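Local coordinates for mucus binding proteinn (Lactobacillus reuteri, PDB 4MT5), which probably binds gastrointestinal mucin as a cell-wall-anchored surface protein, this chain being Mub repeat V, built of ubiquitin-like beta-grasp domains, at residues V6-T12 / Y66-H72; K87-T92 / T168-I174; T109-F113 / A139-F144; V152-N158 / V178-D183. One frame throughout, in Å; residues are numbered along the deposited sequence.

In the fold
Interaction 1 lies in the N-terminal mucin-binding domain; interactions 2, 3 and 4 belong to the Muc B2-like domain, on the other side of the chain's centre, with interaction 4 centred about 74 Å from interaction 1. Interactions 1 to 3 are partly buried, interaction 4 a surface contact. Interactions 1 and 2 are both parallel pairings, regular in the first and reduced to one bridge with a side-chain substitute in the second. Interactions 2 and 3 touch because strands 85-96 and 104-120 are neighbours; interaction 3 packs side chains between layers without a bond between its segments. Interaction 4 pairs strand 174-182, which interaction 2 begins, with a short antiparallel strand.

Interaction 1 of 4, residues V6-T12 / Y66-H72; sequences VKYVDDT and YEVHFKH
Build 6-10 and 66-72 as extended, parallel neighbours, axes 4.6 Å apart at closest and inclined by 21°, with Tyr8 opposite Val68. The ladder runs Lys7 N to Tyr66 O, Phe70 N to Val9 O and Asp11 N to Phe70 O (all 2.7 Å), Val68 N to Lys7 O and Val9 N to Val68 O (both 2.8 Å). On the buried face Tyr8 (chi1 m) lays CD1 against Val68 CB and Phe70 (m) CE2, both 3.7 Å; Val68 (t) is the compact knob between larger neighbours. This is the parallel first-to-last strand pairing of a ubiquitin-like beta-grasp domain, helix 35-42 packing on Val68 and Phe70 through Ile38. On the opposite face Val9 CB fits beside His69 ND1 (3.5 Å), and Glu67 joins Lys7 NZ by OE2 (salt bridge, 3.4 Å) and His69 NE2 by OE1 (2.8 Å). Histidine's two nitrogens suit both sites: ND1 of His69 (m) donates to Asp11 OD1 (2.7 Å); past the ladder, His72 (m) joins Asp10 OD2 (shared with Thr13) by NE2 (3.0 Å) and Asp120 by ND1. An Asx turn, Thr12 N to Asp10 OD1, sets Thr12 CG2 3.7 Å above the His72 ring centroid, OG1 accepting from His72 N (3.0 Å).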
loop_
_atom_site.group_PDB
_atom_site.type_symbol
_atom_site.label_atom_id
_atom_site.label_comp_id
_atom_site.label_asym_id
_atom_site.label_seq_id
_atom_site.Cartn_x
_atom_site.Cartn_y
_atom_site.Cartn_z
ATOM N N VAL A 6 1.711 12.824 -34.448
ATOM C CA VAL A 6 2.349 12.922 -33.143
ATOM C C VAL A 6 1.566 12.006 -32.205
ATOM O O VAL A 6 0.378 12.228 -31.962
ATOM C CB VAL A 6 2.359 14.380 -32.639
ATOM C CG1 VAL A 6 2.987 14.467 -31.272
ATOM C CG2 VAL A 6 3.107 15.271 -33.618
ATOM N N LYS A 7 2.214 10.949 -31.722
ATOM C CA LYS A 7 1.502 9.862 -31.037
ATOM C C LYS A 7 1.949 9.765 -29.581
ATOM O O LYS A 7 3.123 9.515 -29.299
ATOM C CB LYS A 7 1.728 8.530 -31.778
ATOM C CG LYS A 7 1.133 7.304 -31.117
ATOM C CD LYS A 7 1.069 6.073 -32.059
ATOM C CE LYS A 7 2.432 5.399 -32.235
ATOM N NZ LYS A 7 2.378 4.143 -33.052
ATOM N N TYR A 8 1.012 9.988 -28.662
ATOM C CA TYR A 8 1.289 9.941 -27.232
ATOM C C TYR A 8 0.918 8.572 -26.696
ATOM O O TYR A 8 -0.249 8.184 -26.744
ATOM C CB TYR A 8 0.465 10.993 -26.487
ATOM C CG TYR A 8 0.714 12.423 -26.891
ATOM C CD1 TYR A 8 1.541 13.241 -26.139
ATOM C CD2 TYR A 8 0.110 12.962 -28.029
ATOM C CE1 TYR A 8 1.769 14.572 -26.516
ATOM C CE2 TYR A 8 0.333 14.282 -28.413
ATOM C CZ TYR A 8 1.161 15.081 -27.651
ATOM O OH TYR A 8 1.381 16.384 -28.023
ATOM N N VAL A 9 1.905 7.862 -26.153
ATOM C CA VAL A 9 1.743 6.470 -25.746
ATOM C C VAL A 9 1.921 6.231 -24.246
ATOM O O VAL A 9 2.897 6.643 -23.653
ATOM C CB VAL A 9 2.761 5.592 -26.480
ATOM C CG1 VAL A 9 2.624 4.180 -26.044
ATOM C CG2 VAL A 9 2.565 5.692 -27.962
ATOM N N ASP A 10 0.965 5.542 -23.647
ATOM C CA ASP A 10 1.083 5.039 -22.278
ATOM C C ASP A 10 1.801 3.685 -22.263
ATOM O O ASP A 10 1.199 2.654 -22.561
ATOM C CB ASP A 10 -0.317 4.918 -21.650
ATOM C CG ASP A 10 -0.310 4.192 -20.319
ATOM O OD1 ASP A 10 0.780 4.043 -19.718
ATOM O OD2 ASP A 10 -1.405 3.778 -19.865
ATOM N N ASP A 11 3.080 3.698 -21.889
ATOM C CA ASP A 11 3.906 2.500 -21.931
ATOM C C ASP A 11 3.405 1.458 -20.958
ATOM O O ASP A 11 3.581 0.268 -21.188
ATOM C CB ASP A 11 5.386 2.811 -21.667
ATOM C CG ASP A 11 6.057 3.573 -22.835
ATOM O OD1 ASP A 11 5.366 3.835 -23.848
ATOM O OD2 ASP A 11 7.276 3.899 -22.754
ATOM N N THR A 12 2.755 1.897 -19.885
ATOM C CA THR A 12 2.263 0.964 -18.860
ATOM C C THR A 12 1.219 -0.020 -19.413
ATOM O O THR A 12 1.414 -1.242 -19.367
ATOM C CB THR A 12 1.702 1.707 -17.614
ATOM O OG1 THR A 12 2.767 2.343 -16.896
ATOM C CG2 THR A 12 1.025 0.747 -16.684
ATOM N N TYR A 66 5.888 10.749 -35.001
ATOM C CA TYR A 66 6.762 11.019 -33.873
ATOM C C TYR A 66 6.059 10.565 -32.584
ATOM O O TYR A 66 4.847 10.743 -32.435
ATOM C CB TYR A 66 7.088 12.502 -33.828
ATOM C CG TYR A 66 7.745 13.041 -35.078
ATOM C CD1 TYR A 66 9.131 13.072 -35.207
ATOM C CD2 TYR A 66 6.988 13.530 -36.131
ATOM C CE1 TYR A 66 9.745 13.581 -36.355
ATOM C CE2 TYR A 66 7.602 14.044 -37.280
ATOM C CZ TYR A 66 8.969 14.060 -37.374
ATOM O OH TYR A 66 9.564 14.548 -38.493
ATOM N N GLU A 67 6.806 9.956 -31.669
ATOM C CA GLU A 67 6.201 9.367 -30.470
ATOM C C GLU A 67 6.564 10.094 -29.167
ATOM O O GLU A 67 7.698 10.502 -28.940
ATOM C CB GLU A 67 6.533 7.867 -30.366
ATOM C CG GLU A 67 5.862 6.969 -31.433
ATOM C CD GLU A 67 6.220 5.478 -31.286
ATOM O OE1 GLU A 67 7.291 5.188 -30.705
ATOM O OE2 GLU A 67 5.438 4.599 -31.740
ATOM N N VAL A 68 5.577 10.271 -28.308
ATOM C CA VAL A 68 5.833 10.795 -26.972
ATOM C C VAL A 68 5.453 9.693 -25.995
ATOM O O VAL A 68 4.282 9.336 -25.911
ATOM C CB VAL A 68 4.995 12.079 -26.678
ATOM C CG1 VAL A 68 5.261 12.582 -25.275
ATOM C CG2 VAL A 68 5.306 13.177 -27.686
ATOM N N HIS A 69 6.420 9.123 -25.281
ATOM C CA HIS A 69 6.094 8.006 -24.382
ATOM C C HIS A 69 5.896 8.442 -22.910
ATOM O O HIS A 69 6.597 9.313 -22.398
ATOM C CB HIS A 69 7.123 6.859 -24.508
ATOM C CG HIS A 69 7.078 6.137 -25.824
ATOM N ND1 HIS A 69 6.204 5.098 -26.077
ATOM C CD2 HIS A 69 7.798 6.305 -26.960
ATOM C CE1 HIS A 69 6.387 4.660 -27.312
ATOM N NE2 HIS A 69 7.345 5.377 -27.870
ATOM N N PHE A 70 4.918 7.843 -22.245
ATOM C CA PHE A 70 4.680 8.097 -20.835
ATOM C C PHE A 70 4.636 6.782 -20.108
ATOM O O PHE A 70 4.465 5.745 -20.743
ATOM C CB PHE A 70 3.329 8.750 -20.628
ATOM C CG PHE A 70 3.219 10.119 -21.213
ATOM C CD1 PHE A 70 3.376 11.240 -20.416
ATOM C CD2 PHE A 70 2.932 10.293 -22.551
ATOM C CE1 PHE A 70 3.250 12.499 -20.946
ATOM C CE2 PHE A 70 2.811 11.551 -23.078
ATOM C CZ PHE A 70 2.972 12.654 -22.278
ATOM N N LYS A 71 4.792 6.827 -18.784
ATOM C CA LYS A 71 4.473 5.685 -17.911
ATOM C C LYS A 71 3.624 6.185 -16.758
ATOM O O LYS A 71 3.553 7.392 -16.513
ATOM C CB LYS A 71 5.727 5.005 -17.368
ATOM C CG LYS A 71 6.616 5.928 -16.549
ATOM C CD LYS A 71 7.798 5.181 -15.952
ATOM C CE LYS A 71 8.959 6.131 -15.629
ATOM N NZ LYS A 71 10.128 5.334 -15.138
ATOM N N HIS A 72 2.969 5.268 -16.059
ATOM C CA HIS A 72 2.155 5.642 -14.906
ATOM C C HIS A 72 3.010 6.136 -13.747
ATOM O O HIS A 72 4.061 5.573 -13.444
ATOM C CB HIS A 72 1.302 4.467 -14.437
ATOM C CG HIS A 72 0.128 4.182 -15.319
ATOM N ND1 HIS A 72 -0.910 3.356 -14.935
ATOM C CD2 HIS A 72 -0.181 4.616 -16.564
ATOM C CE1 HIS A 72 -1.802 3.293 -15.905
ATOM N NE2 HIS A 72 -1.383 4.046 -16.907
#

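Interaction 2 of 4, residues K87-T92 / T168-I174; sequences KTVTET and TPDSKDI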
loop_
_atom_site.group_PDB
_atom_site.type_symbol
_atom_site.label_atom_id
_atom_site.label_comp_id
_atom_site.label_asym_id
_atom_site.label_seq_id
_atom_site.Cartn_x
_atom_site.Cartn_y
_atom_site.Cartn_z
ATOM N N LYS A 87 -2.882 -3.219 11.192
ATOM C CA LYS A 87 -3.774 -4.237 11.762
ATOM C C LYS A 87 -3.354 -4.583 13.195
ATOM O O LYS A 87 -2.223 -4.996 13.429
ATOM C CB LYS A 87 -3.775 -5.507 10.903
ATOM C CG LYS A 87 -4.322 -5.328 9.478
ATOM C CD LYS A 87 -5.484 -6.297 9.188
ATOM C CE LYS A 87 -5.987 -6.132 7.765
ATOM N NZ LYS A 87 -5.955 -4.696 7.319
ATOM N N THR A 88 -4.257 -4.418 14.153
ATOM C CA THR A 88 -3.903 -4.657 15.550
ATOM C C THR A 88 -4.545 -5.911 16.158
ATOM O O THR A 88 -5.762 -6.072 16.158
ATOM C CB THR A 88 -4.215 -3.436 16.419
ATOM O OG1 THR A 88 -3.333 -2.374 16.055
ATOM C CG2 THR A 88 -4.015 -3.761 17.890
ATOM N N VAL A 89 -3.711 -6.802 16.674
ATOM C CA VAL A 89 -4.209 -7.992 17.337
ATOM C C VAL A 89 -3.852 -7.934 18.814
ATOM O O VAL A 89 -2.678 -7.839 19.189
ATOM C CB VAL A 89 -3.658 -9.270 16.700
ATOM C CG1 VAL A 89 -4.229 -10.477 17.381
ATOM C CG2 VAL A 89 -3.999 -9.300 15.232
ATOM N N THR A 90 -4.876 -7.968 19.654
ATOM C CA THR A 90 -4.664 -7.853 21.088
ATOM C C THR A 90 -5.010 -9.157 21.800
ATOM O O THR A 90 -5.741 -10.002 21.276
ATOM C CB THR A 90 -5.452 -6.657 21.705
ATOM O OG1 THR A 90 -6.856 -6.809 21.457
ATOM C CG2 THR A 90 -4.990 -5.337 21.117
ATOM N N GLU A 91 -4.451 -9.323 22.991
ATOM C CA GLU A 91 -4.762 -10.467 23.833
ATOM C C GLU A 91 -5.187 -9.987 25.210
ATOM O O GLU A 91 -4.540 -9.118 25.809
ATOM C CB GLU A 91 -3.548 -11.375 23.966
ATOM C CG GLU A 91 -3.726 -12.519 24.944
ATOM C CD GLU A 91 -2.417 -13.216 25.250
ATOM O OE1 GLU A 91 -1.543 -12.568 25.861
ATOM O OE2 GLU A 91 -2.251 -14.399 24.866
ATOM N N THR A 92 -6.277 -10.559 25.707
ATOM C CA THR A 92 -6.801 -10.198 27.015
ATOM C C THR A 92 -6.977 -11.425 27.909
ATOM O O THR A 92 -7.608 -12.418 27.519
ATOM C CB THR A 92 -8.144 -9.452 26.896
ATOM O OG1 THR A 92 -7.986 -8.305 26.051
ATOM C CG2 THR A 92 -8.623 -9.000 28.261
ATOM N N THR A 168 -0.884 -13.660 13.114
ATOM C CA THR A 168 -0.552 -12.961 11.878
ATOM C C THR A 168 -1.409 -11.697 11.823
ATOM O O THR A 168 -2.267 -11.502 12.683
ATOM C CB THR A 168 -0.862 -13.831 10.649
ATOM O OG1 THR A 168 -2.282 -13.975 10.516
ATOM C CG2 THR A 168 -0.194 -15.191 10.763
ATOM N N PRO A 169 -1.180 -10.824 10.822
ATOM C CA PRO A 169 -2.049 -9.641 10.712
ATOM C C PRO A 169 -3.543 -9.983 10.589
ATOM O O PRO A 169 -4.423 -9.191 10.947
ATOM C CB PRO A 169 -1.562 -8.979 9.423
ATOM C CG PRO A 169 -0.142 -9.384 9.320
ATOM C CD PRO A 169 -0.031 -10.750 9.898
ATOM N N ASP A 170 -3.815 -11.179 10.087
ATOM C CA ASP A 170 -5.177 -11.579 9.784
ATOM C C ASP A 170 -5.923 -12.053 11.037
ATOM O O ASP A 170 -7.145 -11.904 11.134
ATOM C CB ASP A 170 -5.159 -12.661 8.694
ATOM C CG ASP A 170 -4.343 -12.238 7.460
ATOM O OD1 ASP A 170 -4.541 -11.095 6.963
ATOM O OD2 ASP A 170 -3.495 -13.043 6.997
ATOM N N SER A 171 -5.164 -12.581 11.997
ATOM C CA SER A 171 -5.691 -13.232 13.200
ATOM C C SER A 171 -6.770 -12.449 13.963
ATOM O O SER A 171 -6.823 -11.213 13.898
ATOM C CB SER A 171 -4.538 -13.585 14.157
ATOM O OG SER A 171 -3.610 -14.486 13.567
ATOM N N LYS A 172 -7.621 -13.196 14.679
ATOM C CA LYS A 172 -8.644 -12.637 15.578
ATOM C C LYS A 172 -8.114 -12.462 17.000
ATOM O O LYS A 172 -7.324 -13.281 17.480
ATOM C CB LYS A 172 -9.871 -13.544 15.646
ATOM C CG LYS A 172 -10.548 -13.826 14.322
ATOM C CD LYS A 172 -11.723 -14.763 14.543
ATOM C CE LYS A 172 -12.164 -15.417 13.247
ATOM N NZ LYS A 172 -13.142 -16.518 13.496
ATOM N N ASP A 173 -8.574 -11.408 17.673
ATOM C CA ASP A 173 -8.100 -11.069 19.018
ATOM C C ASP A 173 -8.199 -12.245 19.977
ATOM O O ASP A 173 -8.986 -13.168 19.769
ATOM C CB ASP A 173 -8.864 -9.871 19.598
ATOM C CG ASP A 173 -8.356 -8.532 19.074
ATOM O OD1 ASP A 173 -7.173 -8.449 18.650
ATOM O OD2 ASP A 173 -9.143 -7.555 19.099
ATOM N N ILE A 174 -7.400 -12.211 21.034
ATOM C CA ILE A 174 -7.384 -13.335 21.953
ATOM C C ILE A 174 -8.036 -13.026 23.299
ATOM O O ILE A 174 -7.604 -12.131 24.026
ATOM C CB ILE A 174 -5.965 -13.881 22.129
ATOM C CG1 ILE A 174 -5.498 -14.497 20.805
ATOM C CG2 ILE A 174 -5.927 -14.902 23.263
ATOM C CD1 ILE A 174 -4.171 -15.222 20.894
HETATM O O HOH W 1 -8.734 -9.972 23.472
#
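A carboxylate stands in for a strand's carbonyl here: Asp173 OD1 accepts from Thr90 N at 2.6 Å, nearly linear, so the loop joins the strand's hydrogen bonding before it becomes a strand. The short, acidic side chain suits this place because it reaches an amide that the loop backbone does not meet. True pairing then starts, Ile174 N donating to Thr90 O (2.8 Å) and Thr92 N to Ile174 O (2.7 Å), around the parallel bridge of Glu91 with Ile174. In the Muc B2-like domain, assigned to the ubiquitin clan, this begins the parallel pairing of strand 85-96 with strand 174-182; strand 104-120 lies along the other edge of 85-96. Ile174 CG2 packs on Glu91 CG (3.7 Å), and Ile174 also meets Phe165. A water donates to Ile174 O (2.5 Å) and lies 3.2 Å from Thr92 OG1. Upstream the loop bows outward, an ST turn at Thr168 and the bond from Thr168 N to Ser171 OG (2.9 Å) shaping its bend, and Val89 fills the hollow beneath it, CG2 3.7 Å from Ser171 O.

Interaction 3 of 4, residues T109-F113 / A139-F144; sequences TAVTF and ADSKTF
Phe144 brings its ring tip against Val111, CZ standing 3.7 Å from Val111 CG1, while CE1 of the same ring reaches Thr109 OG1 at 3.5 Å; chi1 of -83° (m) and chi2 of -59° carry the ring there from a CA-to-CB bond that points sideways. Set 109-113 as an extended strand and 142-144, the start of strand 142-148, almost opposite to it in direction (174°), the two axes no closer than 9.1 Å. Place Val111 facing Lys142 (CA to CA 7.7 Å), Thr109 facing Phe144 (8.0 Å) and Phe113 facing Asp140 (8.2 Å). Such separations are too wide for backbone pairing, so side chains fill the gap: Thr109, Val111 and Phe113 all point CA-to-CB toward the partner segment. The arrangement is layer-on-layer packing within the Muc B2-like domain, assigned to the ubiquitin clan: 109-113 belongs to the large mixed sheet, whereas 142-148 pairs with 161-167 in a separate antiparallel sheet, whose Val167 touches both Val111 and Phe144. Give Phe113 chi1 near -69°, so that its ring edge lies along the bend before that strand, CE1 3.9 Å from Ser141 CA; a flat, long side chain suits this wider end, and Trp132 and Pro169 pack on it too. Val111 takes chi1 p, its CG2 4.0 Å from Lys142 CG. Curl Lys142 (chi2 p, chi4 p) until NZ donates to Thr143 O at 2.8 Å.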
loop_
_atom_site.group_PDB
_atom_site.type_symbol
_atom_site.label_atom_id
_atom_site.label_comp_id
_atom_site.label_asym_id
_atom_site.label_seq_id
_atom_site.Cartn_x
_atom_site.Cartn_y
_atom_site.Cartn_z
ATOM N N THR A 109 -2.043 -7.376 26.260
ATOM C CA THR A 109 -0.870 -7.127 25.426
ATOM C C THR A 109 -1.278 -6.957 23.954
ATOM O O THR A 109 -2.069 -7.735 23.423
ATOM C CB THR A 109 0.187 -8.246 25.596
ATOM O OG1 THR A 109 -0.387 -9.506 25.233
ATOM C CG2 THR A 109 0.658 -8.326 27.049
ATOM N N ALA A 110 -0.751 -5.928 23.303
ATOM C CA ALA A 110 -1.153 -5.632 21.936
ATOM C C ALA A 110 0.005 -5.778 20.952
ATOM O O ALA A 110 1.164 -5.526 21.297
ATOM C CB ALA A 110 -1.729 -4.230 21.859
ATOM N N VAL A 111 -0.308 -6.190 19.727
ATOM C CA VAL A 111 0.659 -6.114 18.635
ATOM C C VAL A 111 0.024 -5.419 17.436
ATOM O O VAL A 111 -1.088 -5.749 17.040
ATOM C CB VAL A 111 1.241 -7.495 18.238
ATOM C CG1 VAL A 111 0.143 -8.460 17.889
ATOM C CG2 VAL A 111 2.213 -7.355 17.081
ATOM N N THR A 112 0.725 -4.427 16.895
ATOM C CA THR A 112 0.267 -3.708 15.715
ATOM C C THR A 112 1.152 -4.049 14.525
ATOM O O THR A 112 2.364 -3.832 14.569
ATOM C CB THR A 112 0.286 -2.178 15.927
ATOM O OG1 THR A 112 -0.683 -1.815 16.915
ATOM C CG2 THR A 112 -0.044 -1.447 14.638
ATOM N N PHE A 113 0.542 -4.593 13.474
ATOM C CA PHE A 113 1.240 -4.868 12.231
ATOM C C PHE A 113 1.063 -3.670 11.308
ATOM O O PHE A 113 -0.051 -3.184 11.148
ATOM C CB PHE A 113 0.670 -6.118 11.571
ATOM C CG PHE A 113 0.975 -7.382 12.308
ATOM C CD1 PHE A 113 2.157 -8.064 12.077
ATOM C CD2 PHE A 113 0.080 -7.896 13.230
ATOM C CE1 PHE A 113 2.444 -9.233 12.751
ATOM C CE2 PHE A 113 0.361 -9.068 13.909
ATOM C CZ PHE A 113 1.546 -9.737 13.667
ATOM N N ALA A 139 8.468 -8.559 9.835
ATOM C CA ALA A 139 7.906 -9.767 10.439
ATOM C C ALA A 139 6.471 -10.001 9.970
ATOM O O ALA A 139 5.697 -9.057 9.831
ATOM C CB ALA A 139 7.951 -9.680 11.951
ATOM N N ASP A 140 6.131 -11.267 9.744
ATOM C CA ASP A 140 4.805 -11.662 9.283
ATOM C C ASP A 140 3.954 -12.245 10.385
ATOM O O ASP A 140 2.780 -12.550 10.182
ATOM C CB ASP A 140 4.914 -12.695 8.174
ATOM C CG ASP A 140 5.291 -12.078 6.854
ATOM O OD1 ASP A 140 5.147 -10.839 6.718
ATOM O OD2 ASP A 140 5.724 -12.827 5.952
ATOM N N SER A 141 4.555 -12.421 11.552
ATOM C CA SER A 141 3.833 -12.920 12.714
ATOM C C SER A 141 4.540 -12.494 13.985
ATOM O O SER A 141 5.595 -11.865 13.949
ATOM C CB SER A 141 3.709 -14.436 12.664
ATOM O OG SER A 141 4.976 -15.023 12.456
ATOM N N LYS A 142 3.948 -12.828 15.113
ATOM C CA LYS A 142 4.500 -12.444 16.400
ATOM C C LYS A 142 3.955 -13.461 17.376
ATOM O O LYS A 142 2.801 -13.872 17.268
ATOM C CB LYS A 142 4.077 -11.005 16.758
ATOM C CG LYS A 142 4.358 -10.554 18.185
ATOM C CD LYS A 142 5.836 -10.660 18.555
ATOM C CE LYS A 142 6.103 -10.023 19.927
ATOM N NZ LYS A 142 5.029 -10.379 20.926
ATOM N N THR A 143 4.793 -13.930 18.287
ATOM C CA THR A 143 4.301 -14.845 19.299
ATOM C C THR A 143 4.067 -14.053 20.570
ATOM O O THR A 143 4.886 -13.216 20.959
ATOM C CB THR A 143 5.265 -16.012 19.568
ATOM O OG1 THR A 143 6.487 -15.507 20.120
ATOM C CG2 THR A 143 5.553 -16.781 18.286
ATOM N N PHE A 144 2.922 -14.288 21.197
ATOM C CA PHE A 144 2.665 -13.678 22.479
ATOM C C PHE A 144 3.392 -14.492 23.529
ATOM O O PHE A 144 3.301 -15.725 23.533
ATOM C CB PHE A 144 1.175 -13.655 22.765
ATOM C CG PHE A 144 0.461 -12.511 22.126
ATOM C CD1 PHE A 144 0.827 -11.200 22.417
ATOM C CD2 PHE A 144 -0.585 -12.735 21.245
ATOM C CE1 PHE A 144 0.166 -10.130 21.833
ATOM C CE2 PHE A 144 -1.255 -11.672 20.657
ATOM C CZ PHE A 144 -0.877 -10.365 20.952
#

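Interaction 4 of 4, residues V152-N158 / V178-D183; sequences VEGYTPN and VVYVGD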
loop_
_atom_site.group_PDB
_atom_site.type_symbol
_atom_site.label_atom_id
_atom_site.label_comp_id
_atom_site.label_asym_id
_atom_site.label_seq_id
_atom_site.Cartn_x
_atom_site.Cartn_y
_atom_site.Cartn_z
ATOM N N VAL A 152 -2.708 -15.766 44.075
ATOM C CA VAL A 152 -3.641 -15.202 45.038
ATOM C C VAL A 152 -3.784 -16.211 46.168
ATOM O O VAL A 152 -4.282 -17.319 45.962
ATOM C CB VAL A 152 -5.021 -14.926 44.409
ATOM C CG1 VAL A 152 -5.856 -14.052 45.329
ATOM C CG2 VAL A 152 -4.860 -14.256 43.061
ATOM N N GLU A 153 -3.312 -15.845 47.354
ATOM C CA GLU A 153 -3.400 -16.746 48.493
ATOM C C GLU A 153 -4.861 -16.920 48.844
ATOM O O GLU A 153 -5.618 -15.951 48.899
ATOM C CB GLU A 153 -2.621 -16.203 49.691
ATOM C CG GLU A 153 -2.898 -14.739 49.981
ATOM C CD GLU A 153 -2.212 -14.253 51.240
ATOM O OE1 GLU A 153 -2.169 -13.017 51.443
ATOM O OE2 GLU A 153 -1.723 -15.106 52.022
ATOM N N GLY A 154 -5.261 -18.164 49.057
ATOM C CA GLY A 154 -6.642 -18.467 49.370
ATOM C C GLY A 154 -7.330 -19.077 48.174
ATOM O O GLY A 154 -8.429 -19.625 48.291
ATOM N N TYR A 155 -6.679 -18.983 47.016
ATOM C CA TYR A 155 -7.222 -19.557 45.783
ATOM C C TYR A 155 -6.161 -20.308 44.976
ATOM O O TYR A 155 -4.962 -20.110 45.180
ATOM C CB TYR A 155 -7.849 -18.464 44.909
ATOM C CG TYR A 155 -8.957 -17.670 45.576
ATOM C CD1 TYR A 155 -10.295 -18.015 45.398
ATOM C CD2 TYR A 155 -8.663 -16.568 46.372
ATOM C CE1 TYR A 155 -11.304 -17.287 45.995
ATOM C CE2 TYR A 155 -9.667 -15.837 46.976
ATOM C CZ TYR A 155 -10.984 -16.198 46.783
ATOM O OH TYR A 155 -11.981 -15.468 47.390
ATOM N N THR A 156 -6.613 -21.187 44.082
ATOM C CA THR A 156 -5.745 -21.774 43.066
ATOM C C THR A 156 -6.467 -21.771 41.724
ATOM O O THR A 156 -7.563 -22.335 41.608
ATOM C CB THR A 156 -5.309 -23.223 43.381
ATOM O OG1 THR A 156 -6.418 -24.116 43.193
ATOM C CG2 THR A 156 -4.741 -23.344 44.797
ATOM N N PRO A 157 -5.846 -21.134 40.709
ATOM C CA PRO A 157 -6.341 -20.989 39.329
ATOM C C PRO A 157 -6.409 -22.309 38.558
ATOM O O PRO A 157 -5.593 -23.201 38.798
ATOM C CB PRO A 157 -5.306 -20.061 38.687
ATOM C CG PRO A 157 -4.069 -20.236 39.505
ATOM C CD PRO A 157 -4.552 -20.453 40.903
ATOM N N ASN A 158 -7.369 -22.424 37.642
ATOM C CA ASN A 158 -7.561 -23.655 36.866
ATOM C C ASN A 158 -6.598 -23.822 35.682
ATOM O O ASN A 158 -6.600 -24.864 35.016
ATOM C CB ASN A 158 -9.023 -23.809 36.406
ATOM C CG ASN A 158 -9.562 -22.569 35.684
ATOM O OD1 ASN A 158 -8.814 -21.642 35.347
ATOM N ND2 ASN A 158 -10.873 -22.558 35.439
ATOM N N VAL A 178 -9.191 -16.878 33.158
ATOM C CA VAL A 178 -8.674 -17.733 34.230
ATOM C C VAL A 178 -9.590 -17.698 35.462
ATOM O O VAL A 178 -9.893 -16.621 35.986
ATOM C CB VAL A 178 -7.264 -17.304 34.673
ATOM C CG1 VAL A 178 -6.603 -18.408 35.481
ATOM C CG2 VAL A 178 -6.425 -16.974 33.486
ATOM N N VAL A 179 -10.020 -18.874 35.926
ATOM C CA VAL A 179 -10.917 -18.966 37.084
ATOM C C VAL A 179 -10.197 -19.491 38.322
ATOM O O VAL A 179 -9.590 -20.562 38.299
ATOM C CB VAL A 179 -12.151 -19.854 36.814
ATOM C CG1 VAL A 179 -13.089 -19.806 37.996
ATOM C CG2 VAL A 179 -12.877 -19.403 35.568
ATOM N N TYR A 180 -10.276 -18.720 39.398
ATOM C CA TYR A 180 -9.652 -19.081 40.662
ATOM C C TYR A 180 -10.639 -19.801 41.581
ATOM O O TYR A 180 -11.721 -19.282 41.871
ATOM C CB TYR A 180 -9.119 -17.826 41.353
ATOM C CG TYR A 180 -7.776 -17.351 40.835
ATOM C CD1 TYR A 180 -6.611 -17.544 41.580
ATOM C CD2 TYR A 180 -7.672 -16.706 39.603
ATOM C CE1 TYR A 180 -5.381 -17.109 41.115
ATOM C CE2 TYR A 180 -6.438 -16.269 39.124
ATOM C CZ TYR A 180 -5.299 -16.473 39.885
ATOM O OH TYR A 180 -4.078 -16.043 39.421
ATOM N N VAL A 181 -10.264 -20.998 42.032
ATOM C CA VAL A 181 -11.099 -21.774 42.952
ATOM C C VAL A 181 -10.668 -21.542 44.398
ATOM O O VAL A 181 -9.484 -21.606 44.717
ATOM C CB VAL A 181 -11.055 -23.287 42.625
ATOM C CG1 VAL A 181 -11.705 -24.090 43.730
ATOM C CG2 VAL A 181 -11.727 -23.566 41.276
ATOM N N GLY A 182 -11.631 -21.253 45.265
ATOM C CA GLY A 182 -11.344 -21.056 46.676
ATOM C C GLY A 182 -10.803 -22.298 47.370
ATOM O O GLY A 182 -11.255 -23.417 47.114
ATOM N N ASP A 183 -9.834 -22.100 48.259
ATOM C CA ASP A 183 -9.216 -23.215 48.977
ATOM C C ASP A 183 -10.165 -23.863 49.999
ATOM O O ASP A 183 -10.568 -23.226 50.977
ATOM C CB ASP A 183 -7.886 -22.784 49.624
ATOM C CG ASP A 183 -6.759 -22.602 48.594
ATOM O OD1 ASP A 183 -6.857 -23.185 47.485
ATOM O OD2 ASP A 183 -5.772 -21.882 48.895
HETATM O O HOH W 2 -7.903 -24.785 45.931
#
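The ring of Tyr180 is the apolar centre. Pro157 sits over one face, CB 3.8 Å from the ring centroid and 11° off its normal, a CH-pi contact that suits the compact, rigid pyrrolidine. Val152 CG2 approaches Tyr180 CE1 at 3.5 Å, and Tyr155 CB meets the ring edge at Tyr180 CD1 (3.7 Å). The Tyr180 hydroxyl bonds Pro150 O. Around this centre, 155-157 pairs antiparallel with 178-182: Thr156 and Val181 form the hydrogen-bonded pair, Thr156 N to Val181 O and Val181 N to Thr156 O both at 3.0 Å, flanked by the non-hydrogen-bonded pairs Tyr155-Gly182 and Pro157-Tyr180. Proline is tolerated there because its missing amide hydrogen is not needed. A type II turn, Val152 to Tyr155, leads in; at the positive phi of Gly154 a CB would jam against the preceding carbonyl O, hence glycine, and Gly154 O accepts from Asp183 N (2.8 Å). At the other end Asn158 N donates to Val179 O (3.0 Å) and Asn158 OD1 accepts from Val179 N (3.1 Å). Outermost, a bridging water donates to Asp183 OD1 (2.5 Å) and hydrogen-bonds Thr156 OG1 (3.2 Å). With apolar packing gathered round Tyr180 and polar bonds along the exposed rim, the pairing can stand at the surface.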